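Local atomic coordinates of FBP protein (Leishmania major, PDB entry 5OEZ), a protein that probably hydrolyses fructose 1,6-bisphosphate to fructose 6-phosphate and phosphate with the help of magnesium, as a homotetrameric class 1 fructose-1,6-bisphosphatase of gluconeogenesis. Residues C[237-240]-C[241-245]; C[219-222]-C[223-226]; C[140-143]-C[144-147]. One frame throughout, in Å; residues are numbered along the deposited sequence.

Contact 1. Residues C[237-240]-C[241-245]; sequences KMNK and TTRYS
Asn-239 meets Thr-241, Thr-242 and Arg-243 in an Asx turn, where the chain leaves helix 227-238 and doubles back toward strand 245-246 in the C-terminal half of the fructose-1,6-bisphosphatase fold. Asn-239 is the first residue past the helix to abandon helical angles, and its amide bonds bridge the reversal. Its OD1 accepts three bonds. The hydroxyl OG1 of Thr-241 donates to OD1 of Asn-239 at 2.7 Å. The backbone N of Thr-242 reaches the same OD1 at 2.8 Å. The N of Thr-241, whose bond to OD1 of Asn-239 closes the Asx turn, comes from above the carbonyl plane at 3.1 Å. On the other branch, ND2 of Asn-239 donates to the O of Thr-242 at 3.0 Å and also to the backbone O of Tyr-235, one turn back in the helix. With both ends of the amide engaged, its rotation is fixed. CG of Asn-239 lies between its own N and carbonyl carbon (chi1 79°), which turns the amide inward over the following residues.

The backbone O of Asn-239 is taken by Arg-243, whose bends at chi2 and chi3 bring the guanidinium back to that carbonyl. Lys-237 and Tyr-244 find polar partners beyond the turn: NZ of Lys-237 pairs with Glu-219 of its own chain and of the second subunit, and OH of Tyr-244 bonds Glu-327. The guanidinium grips end-on: NH2 and NH1 of Arg-243 both converge on O of Asn-239, at 2.8 and 3.1 Å, and that oxygen lies within 2° of the guanidinium plane.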
ATOM      1  N   LYS C 237      12.746 -36.572 -22.103  1.00 43.44           N
ATOM      2  CA  LYS C 237      12.737 -37.408 -20.903  1.00 46.12           C
ATOM      3  C   LYS C 237      13.722 -38.567 -20.865  1.00 50.32           C
ATOM      4  O   LYS C 237      14.117 -38.997 -19.782  1.00 56.80           O
ATOM      5  CB  LYS C 237      11.378 -38.039 -20.756  1.00 50.00           C
ATOM      6  CG  LYS C 237      10.241 -37.060 -20.656  1.00 53.79           C
ATOM      7  CD  LYS C 237       9.007 -37.890 -20.433  1.00 66.10           C
ATOM      8  CE  LYS C 237       7.775 -37.038 -20.452  1.00 68.35           C
ATOM      9  NZ  LYS C 237       6.676 -37.862 -19.917  1.00 73.81           N
ATOM     10  N   MET C 238      14.046 -39.143 -22.017  1.00 54.28           N
ATOM     11  CA  MET C 238      14.760 -40.427 -22.044  1.00 57.19           C
ATOM     12  C   MET C 238      16.116 -40.430 -22.716  1.00 52.09           C
ATOM     13  O   MET C 238      16.798 -41.436 -22.665  1.00 53.70           O
ATOM     14  CB  MET C 238      13.865 -41.507 -22.658  1.00 68.43           C
ATOM     15  CG  MET C 238      12.759 -41.975 -21.711  1.00 86.90           C
ATOM     16  SD  MET C 238      11.674 -43.249 -22.400  1.00135.18           S
ATOM     17  CE  MET C 238      10.961 -42.429 -23.823  1.00 98.67           C
ATOM     18  N   ASN C 239      16.544 -39.315 -23.297  1.00 54.79           N
ATOM     19  CA  ASN C 239      17.885 -39.243 -23.900  1.00 58.32           C
ATOM     20  C   ASN C 239      18.971 -39.396 -22.828  1.00 56.51           C
ATOM     21  O   ASN C 239      18.763 -39.029 -21.682  1.00 61.04           O
ATOM     22  CB  ASN C 239      18.081 -37.936 -24.703  1.00 53.66           C
ATOM     23  CG  ASN C 239      18.390 -36.740 -23.817  1.00 53.95           C
ATOM     24  OD1 ASN C 239      19.552 -36.393 -23.641  1.00 55.34           O
ATOM     25  ND2 ASN C 239      17.362 -36.112 -23.257  1.00 48.67           N
ATOM     26  N   LYS C 240      20.127 -39.920 -23.226  1.00 64.58           N
ATOM     27  CA  LYS C 240      21.212 -40.259 -22.292  1.00 67.66           C
ATOM     28  C   LYS C 240      22.117 -39.085 -21.947  1.00 65.06           C
ATOM     29  O   LYS C 240      22.909 -39.165 -21.021  1.00 76.57           O
ATOM     30  CB  LYS C 240      22.077 -41.375 -22.873  1.00 70.56           C
ATOM     31  CG  LYS C 240      21.307 -42.631 -23.241  1.00 77.18           C
ATOM     32  CD  LYS C 240      20.455 -43.199 -22.101  1.00 83.07           C
ATOM     33  CE  LYS C 240      20.194 -44.714 -22.212  1.00 88.26           C
ATOM     34  NZ  LYS C 240      20.140 -45.467 -20.921  1.00104.86           N
ATOM     35  N   THR C 241      21.986 -37.994 -22.682  1.00 62.38           N
ATOM     36  CA  THR C 241      22.953 -36.914 -22.640  1.00 62.64           C
ATOM     37  C   THR C 241      22.563 -35.724 -21.755  1.00 60.46           C
ATOM     38  O   THR C 241      23.402 -35.212 -21.027  1.00 67.21           O
ATOM     39  CB  THR C 241      23.211 -36.426 -24.075  1.00 70.91           C
ATOM     40  OG1 THR C 241      21.991 -35.949 -24.661  1.00 86.60           O
ATOM     41  CG2 THR C 241      23.740 -37.569 -24.927  1.00 78.35           C
ATOM     42  N   THR C 242      21.302 -35.298 -21.813  1.00 56.75           N
ATOM     43  CA  THR C 242      20.855 -34.042 -21.211  1.00 57.80           C
ATOM     44  C   THR C 242      19.570 -34.232 -20.395  1.00 58.39           C
ATOM     45  O   THR C 242      18.541 -34.631 -20.941  1.00 59.28           O
ATOM     46  CB  THR C 242      20.611 -32.982 -22.306  1.00 62.31           C
ATOM     47  OG1 THR C 242      21.712 -32.965 -23.215  1.00 73.83           O
ATOM     48  CG2 THR C 242      20.425 -31.564 -21.739  1.00 58.36           C
ATOM     49  N   ARG C 243      19.630 -33.935 -19.098  1.00 53.69           N
ATOM     50  CA  ARG C 243      18.454 -34.007 -18.225  1.00 56.44           C
ATOM     51  C   ARG C 243      17.638 -32.727 -18.329  1.00 53.04           C
ATOM     52  O   ARG C 243      18.202 -31.643 -18.294  1.00 55.87           O
ATOM     53  CB  ARG C 243      18.864 -34.251 -16.769  1.00 53.66           C
ATOM     54  CG  ARG C 243      19.587 -35.578 -16.534  1.00 59.02           C
ATOM     55  CD  ARG C 243      18.643 -36.765 -16.358  1.00 59.61           C
ATOM     56  NE  ARG C 243      17.801 -37.010 -17.531  1.00 70.63           N
ATOM     57  CZ  ARG C 243      18.194 -37.581 -18.677  1.00 68.60           C
ATOM     58  NH1 ARG C 243      19.450 -37.993 -18.851  1.00 72.09           N
ATOM     59  NH2 ARG C 243      17.312 -37.732 -19.671  1.00 68.32           N
ATOM     60  N   TYR C 244      16.313 -32.872 -18.445  1.00 49.91           N
ATOM     61  CA  TYR C 244      15.373 -31.755 -18.596  1.00 46.14           C
ATOM     62  C   TYR C 244      14.425 -31.662 -17.397  1.00 47.91           C
ATOM     63  O   TYR C 244      14.028 -32.681 -16.859  1.00 45.02           O
ATOM     64  CB  TYR C 244      14.543 -31.937 -19.873  1.00 49.15           C
ATOM     65  CG  TYR C 244      15.221 -31.427 -21.123  1.00 44.09           C
ATOM     66  CD1 TYR C 244      16.190 -32.181 -21.791  1.00 43.37           C
ATOM     67  CD2 TYR C 244      14.885 -30.191 -21.646  1.00 46.84           C
ATOM     68  CE1 TYR C 244      16.813 -31.699 -22.938  1.00 45.14           C
ATOM     69  CE2 TYR C 244      15.488 -29.710 -22.801  1.00 44.38           C
ATOM     70  CZ  TYR C 244      16.454 -30.455 -23.437  1.00 45.78           C
ATOM     71  OH  TYR C 244      17.029 -29.941 -24.579  1.00 48.71           O
ATOM     72  N   SER C 245      14.076 -30.437 -17.000  1.00 47.43           N
ATOM     73  CA  SER C 245      13.042 -30.175 -16.000  1.00 49.48           C
ATOM     74  C   SER C 245      11.780 -29.736 -16.690  1.00 46.46           C
ATOM     75  O   SER C 245      11.839 -28.953 -17.634  1.00 40.33           O
ATOM     76  CB  SER C 245      13.435 -29.026 -15.066  1.00 47.60           C
ATOM     77  OG  SER C 245      14.535 -29.365 -14.282  1.00 67.22           O
TER

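Contact 2. Residues C[219-222]-C[223-226]; sequences EGNY and GKWE
Tyr-222 and Trp-225 pack together in a short 3-10 turn, residues 219-224, that leads from strand 214-216 to helix 227-238 in the C-terminal half of the fold, beside Asn-218 of the fructose 6-phosphate site. Three backbone bonds, each from a residue to the third before it, shape it: N of Tyr-222 donates to O of Glu-219 at 3.2 Å, N of Lys-224 to O of Asn-221 at 2.9 Å, and N of Trp-225 to O of Tyr-222 at 3.1 Å. A water extends this set, giving a proton to O of Gly-220 and accepting one from N of Gly-223.

CA of Tyr-222 sits over the indole face in a CH-pi contact, 3.8 Å from the centroid of the Trp-225 six-membered ring; O of Asn-221 lies over the same face. With CG of Tyr-222 anti to its N (chi1 -175°), the phenol ring meets the indole obliquely, planes 60° apart, and CD1 touches CZ3 of Trp-225 at 3.5 Å. Phe-229 of helix 227-238 adds an edge-to-face ring to Trp-225.

Several polar ends find partners outside the turn: OE2 of Glu-219 bonds the hydroxyl of Tyr-215, and OH of Tyr-222 bonds Asp-234. Across the turn, NZ of Lys-224 makes a weak hydrogen bond to OD1 of Asn-221 at 3.2 Å.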
ATOM      1  N   GLU C 219       1.279 -32.156 -20.515  1.00 51.54           N
ATOM      2  CA  GLU C 219       1.432 -33.550 -20.906  1.00 51.50           C
ATOM      3  C   GLU C 219       0.165 -34.372 -20.706  1.00 52.72           C
ATOM      4  O   GLU C 219       0.101 -35.516 -21.128  1.00 49.84           O
ATOM      5  CB  GLU C 219       2.619 -34.217 -20.194  1.00 52.72           C
ATOM      6  CG  GLU C 219       3.972 -33.677 -20.636  1.00 53.24           C
ATOM      7  CD  GLU C 219       5.151 -34.601 -20.330  1.00 59.39           C
ATOM      8  OE1 GLU C 219       5.096 -35.799 -20.711  1.00 69.99           O
ATOM      9  OE2 GLU C 219       6.171 -34.129 -19.763  1.00 68.74           O
ATOM     10  N   GLY C 220      -0.835 -33.798 -20.043  1.00 61.78           N
ATOM     11  CA  GLY C 220      -2.149 -34.401 -19.994  1.00 64.25           C
ATOM     12  C   GLY C 220      -2.752 -34.643 -21.369  1.00 63.67           C
ATOM     13  O   GLY C 220      -3.520 -35.578 -21.537  1.00 63.22           O
ATOM     14  N   ASN C 221      -2.404 -33.795 -22.341  1.00 64.86           N
ATOM     15  CA  ASN C 221      -2.899 -33.898 -23.720  1.00 62.12           C
ATOM     16  C   ASN C 221      -2.099 -34.840 -24.632  1.00 56.91           C
ATOM     17  O   ASN C 221      -2.295 -34.827 -25.847  1.00 54.75           O
ATOM     18  CB  ASN C 221      -2.942 -32.482 -24.348  1.00 56.66           C
ATOM     19  CG  ASN C 221      -3.947 -31.570 -23.668  1.00 55.67           C
ATOM     20  OD1 ASN C 221      -4.986 -32.024 -23.194  1.00 65.55           O
ATOM     21  ND2 ASN C 221      -3.649 -30.279 -23.620  1.00 61.28           N
ATOM     22  N   TYR C 222      -1.205 -35.635 -24.045  1.00 55.04           N
ATOM     23  CA  TYR C 222      -0.276 -36.504 -24.766  1.00 54.96           C
ATOM     24  C   TYR C 222      -0.925 -37.280 -25.905  1.00 57.41           C
ATOM     25  O   TYR C 222      -0.434 -37.257 -27.028  1.00 47.55           O
ATOM     26  CB  TYR C 222       0.369 -37.506 -23.802  1.00 60.11           C
ATOM     27  CG  TYR C 222       1.433 -38.360 -24.431  1.00 62.95           C
ATOM     28  CD1 TYR C 222       2.734 -37.887 -24.537  1.00 83.12           C
ATOM     29  CD2 TYR C 222       1.148 -39.638 -24.917  1.00 69.47           C
ATOM     30  CE1 TYR C 222       3.730 -38.656 -25.115  1.00 82.53           C
ATOM     31  CE2 TYR C 222       2.140 -40.421 -25.499  1.00 76.05           C
ATOM     32  CZ  TYR C 222       3.430 -39.922 -25.590  1.00 72.93           C
ATOM     33  OH  TYR C 222       4.452 -40.653 -26.153  1.00101.15           O
ATOM     34  N   GLY C 223      -2.018 -37.972 -25.601  1.00 56.07           N
ATOM     35  CA  GLY C 223      -2.701 -38.805 -26.573  1.00 53.07           C
ATOM     36  C   GLY C 223      -3.313 -38.092 -27.775  1.00 59.22           C
ATOM     37  O   GLY C 223      -3.650 -38.737 -28.753  1.00 66.15           O
ATOM     38  N   LYS C 224      -3.464 -36.772 -27.699  1.00 57.61           N
ATOM     39  CA  LYS C 224      -4.030 -35.964 -28.761  1.00 56.90           C
ATOM     40  C   LYS C 224      -2.960 -35.338 -29.662  1.00 56.96           C
ATOM     41  O   LYS C 224      -3.301 -34.743 -30.685  1.00 51.15           O
ATOM     42  CB  LYS C 224      -4.867 -34.838 -28.148  1.00 72.22           C
ATOM     43  CG  LYS C 224      -6.146 -35.305 -27.444  1.00 89.31           C
ATOM     44  CD  LYS C 224      -6.813 -34.227 -26.545  1.00112.82           C
ATOM     45  CE  LYS C 224      -6.617 -34.394 -25.052  1.00121.36           C
ATOM     46  NZ  LYS C 224      -7.571 -33.587 -24.241  1.00122.07           N
ATOM     47  N   TRP C 225      -1.685 -35.476 -29.301  1.00 48.21           N
ATOM     48  CA  TRP C 225      -0.606 -34.854 -30.055  1.00 45.91           C
ATOM     49  C   TRP C 225      -0.229 -35.598 -31.325  1.00 47.38           C
ATOM     50  O   TRP C 225      -0.496 -36.781 -31.456  1.00 55.68           O
ATOM     51  CB  TRP C 225       0.654 -34.779 -29.204  1.00 46.33           C
ATOM     52  CG  TRP C 225       0.580 -33.870 -28.046  1.00 53.86           C
ATOM     53  CD1 TRP C 225      -0.270 -32.816 -27.867  1.00 55.22           C
ATOM     54  CD2 TRP C 225       1.431 -33.901 -26.902  1.00 56.41           C
ATOM     55  NE1 TRP C 225      -0.013 -32.207 -26.668  1.00 57.60           N
ATOM     56  CE2 TRP C 225       1.027 -32.854 -26.058  1.00 48.43           C
ATOM     57  CE3 TRP C 225       2.483 -34.732 -26.497  1.00 51.57           C
ATOM     58  CZ2 TRP C 225       1.646 -32.598 -24.848  1.00 60.91           C
ATOM     59  CZ3 TRP C 225       3.096 -34.475 -25.293  1.00 55.10           C
ATOM     60  CH2 TRP C 225       2.679 -33.417 -24.482  1.00 47.51           C
ATOM     61  N   GLU C 226       0.441 -34.886 -32.225  1.00 49.45           N
ATOM     62  CA  GLU C 226       1.013 -35.456 -33.437  1.00 46.96           C
ATOM     63  C   GLU C 226       2.188 -36.345 -33.054  1.00 48.91           C
ATOM     64  O   GLU C 226       2.898 -36.031 -32.094  1.00 61.26           O
ATOM     65  CB  GLU C 226       1.498 -34.346 -34.386  1.00 47.46           C
ATOM     66  CG  GLU C 226       0.361 -33.563 -35.021  1.00 52.70           C
ATOM     67  CD  GLU C 226       0.854 -32.537 -36.026  1.00 64.84           C
ATOM     68  OE1 GLU C 226       1.408 -31.493 -35.608  1.00 58.08           O
ATOM     69  OE2 GLU C 226       0.667 -32.760 -37.240  1.00 73.92           O
TER
HETATM   70  O   HOH W   1      -3.719 -37.717 -23.461  1.00 46.66           O

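Contact 3. Residues C[140-143]-C[144-147]; sequences RLPK and DTTI
Leu-141 and Ile-147 close the inner side of a loop whose tip is a type II beta turn from Pro-142 to Thr-145. Here the packing is close: CD2 of Leu-141 meets CD1 of Ile-147 at 3.4 Å, the two branched chains crossing at a slant. The other methyl of Leu-141, CD1, lies 3.6 Å from the backbone O of Thr-145.

Toward the tip the contact becomes polar and looser. The turn's own bond, from N of Thr-145 to O of Pro-142, is weak, 3.5 Å long with an N-H...O angle of 121°. OG1 of Thr-145, held beside its backbone N (chi1 -46°), is 3.2 Å from O of Lys-143 and equally near O of Pro-142. Lys-143 and Asp-144, the two central residues of the turn, are solvent-exposed; both side chains point away overall, though the CB of each touches the neighbouring segment.

The loop joins strand 132-140 to helix 150-158 in the N-terminal half of the fold. Pro-142 and Thr-145 rest on Val-156 of that helix, while Ile-147 touches Ala-153 and Val-156 of the helix and Cys-92 and Val-93 of strand 91-96.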
ATOM      1  N   ARG C 140       0.478   0.260 -36.615  1.00 51.70           N
ATOM      2  CA  ARG C 140       0.214   1.626 -37.062  1.00 68.95           C
ATOM      3  C   ARG C 140      -0.639   1.619 -38.343  1.00 60.45           C
ATOM      4  O   ARG C 140      -0.568   0.686 -39.138  1.00 63.09           O
ATOM      5  CB  ARG C 140       1.543   2.360 -37.256  1.00 72.52           C
ATOM      6  CG  ARG C 140       1.390   3.818 -37.621  1.00 91.24           C
ATOM      7  CD  ARG C 140       2.738   4.467 -37.830  1.00103.36           C
ATOM      8  NE  ARG C 140       3.331   4.734 -36.529  1.00 98.33           N
ATOM      9  CZ  ARG C 140       3.156   5.842 -35.813  1.00104.95           C
ATOM     10  NH1 ARG C 140       2.406   6.852 -36.258  1.00117.15           N
ATOM     11  NH2 ARG C 140       3.752   5.951 -34.630  1.00117.96           N
ATOM     12  N   LEU C 141      -1.483   2.633 -38.525  1.00 65.65           N
ATOM     13  CA  LEU C 141      -2.183   2.800 -39.801  1.00 75.38           C
ATOM     14  C   LEU C 141      -1.151   2.800 -40.916  1.00 73.82           C
ATOM     15  O   LEU C 141      -0.201   3.588 -40.850  1.00 67.16           O
ATOM     16  CB  LEU C 141      -2.923   4.137 -39.876  1.00 82.63           C
ATOM     17  CG  LEU C 141      -4.332   4.293 -39.334  1.00 88.91           C
ATOM     18  CD1 LEU C 141      -4.804   5.725 -39.576  1.00 92.07           C
ATOM     19  CD2 LEU C 141      -5.259   3.299 -39.996  1.00 90.16           C
ATOM     20  N   PRO C 142      -1.318   1.926 -41.931  1.00 74.56           N
ATOM     21  CA  PRO C 142      -0.515   2.130 -43.142  1.00 88.05           C
ATOM     22  C   PRO C 142      -0.693   3.540 -43.716  1.00 89.47           C
ATOM     23  O   PRO C 142      -1.698   4.200 -43.439  1.00 80.57           O
ATOM     24  CB  PRO C 142      -1.058   1.071 -44.105  1.00 88.82           C
ATOM     25  CG  PRO C 142      -1.524  -0.020 -43.203  1.00 83.65           C
ATOM     26  CD  PRO C 142      -2.110   0.687 -42.010  1.00 77.45           C
ATOM     27  N   LYS C 143       0.302   4.003 -44.466  1.00115.70           N
ATOM     28  CA  LYS C 143       0.274   5.354 -45.060  1.00131.41           C
ATOM     29  C   LYS C 143      -0.851   5.447 -46.099  1.00128.25           C
ATOM     30  O   LYS C 143      -1.197   4.434 -46.721  1.00104.41           O
ATOM     31  CB  LYS C 143       1.647   5.732 -45.663  1.00135.92           C
ATOM     32  CG  LYS C 143       2.144   7.137 -45.347  1.00141.47           C
ATOM     33  CD  LYS C 143       2.515   7.298 -43.874  1.00135.76           C
ATOM     34  CE  LYS C 143       3.940   6.768 -43.598  1.00126.65           C
ATOM     35  NZ  LYS C 143       4.025   5.522 -42.788  1.00114.18           N
ATOM     36  N   ASP C 144      -1.432   6.649 -46.218  1.00137.45           N
ATOM     37  CA  ASP C 144      -2.623   6.970 -47.048  1.00154.49           C
ATOM     38  C   ASP C 144      -3.869   6.074 -46.783  1.00156.07           C
ATOM     39  O   ASP C 144      -4.640   5.779 -47.691  1.00168.93           O
ATOM     40  CB  ASP C 144      -2.314   7.314 -48.531  1.00152.26           C
ATOM     41  CG  ASP C 144      -2.183   6.114 -49.445  1.00151.26           C
ATOM     42  OD1 ASP C 144      -1.912   4.988 -49.005  1.00140.21           O
ATOM     43  OD2 ASP C 144      -2.363   6.326 -50.657  1.00144.25           O
ATOM     44  N   THR C 145      -4.081   5.712 -45.509  1.00150.26           N
ATOM     45  CA  THR C 145      -5.217   4.862 -45.094  1.00119.92           C
ATOM     46  C   THR C 145      -6.015   5.529 -43.963  1.00121.76           C
ATOM     47  O   THR C 145      -5.438   6.163 -43.068  1.00117.65           O
ATOM     48  CB  THR C 145      -4.734   3.469 -44.635  1.00113.05           C
ATOM     49  OG1 THR C 145      -3.780   2.958 -45.574  1.00102.85           O
ATOM     50  CG2 THR C 145      -5.898   2.488 -44.522  1.00107.72           C
ATOM     51  N   THR C 146      -7.341   5.390 -44.020  1.00120.99           N
ATOM     52  CA  THR C 146      -8.242   5.869 -42.950  1.00125.57           C
ATOM     53  C   THR C 146      -9.204   4.751 -42.539  1.00110.51           C
ATOM     54  O   THR C 146      -9.419   3.789 -43.282  1.00 90.41           O
ATOM     55  CB  THR C 146      -9.028   7.148 -43.290  1.00122.72           C
ATOM     56  OG1 THR C 146      -9.984   6.850 -44.300  1.00126.46           O
ATOM     57  CG2 THR C 146      -8.111   8.298 -43.751  1.00123.41           C
ATOM     58  N   ILE C 147      -9.741   4.877 -41.330  1.00 96.67           N
ATOM     59  CA  ILE C 147     -10.697   3.922 -40.791  1.00 83.79           C
ATOM     60  C   ILE C 147     -11.842   4.697 -40.155  1.00 80.14           C
ATOM     61  O   ILE C 147     -11.674   5.288 -39.083  1.00 77.11           O
ATOM     62  CB  ILE C 147     -10.020   2.974 -39.767  1.00 82.97           C
ATOM     63  CG1 ILE C 147      -8.958   2.120 -40.471  1.00 80.13           C
ATOM     64  CG2 ILE C 147     -11.041   2.061 -39.097  1.00 74.98           C
ATOM     65  CD1 ILE C 147      -8.049   1.365 -39.540  1.00 80.29           C
TER

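In the fold
All three contacts are local turns, but they serve different parts of the subunit. Contacts 1 and 2 flank helix 227-238 at its C- and N-terminal ends, lie on the same side of the chain's centre and meet through the salt bridge between Lys-237 and Glu-219; both are partly buried and both touch the second subunit. Contact 3 is a surface loop in the N-terminal half, with nearest atoms about 32 Å from contact 2 and about 36 Å from contact 1, and no other subunit reaches it. Their chemistry differs accordingly: side-chain hydrogen bonding dominates contact 1, aromatic packing contact 2, and an aliphatic pair beneath a weakly bonded turn contact 3.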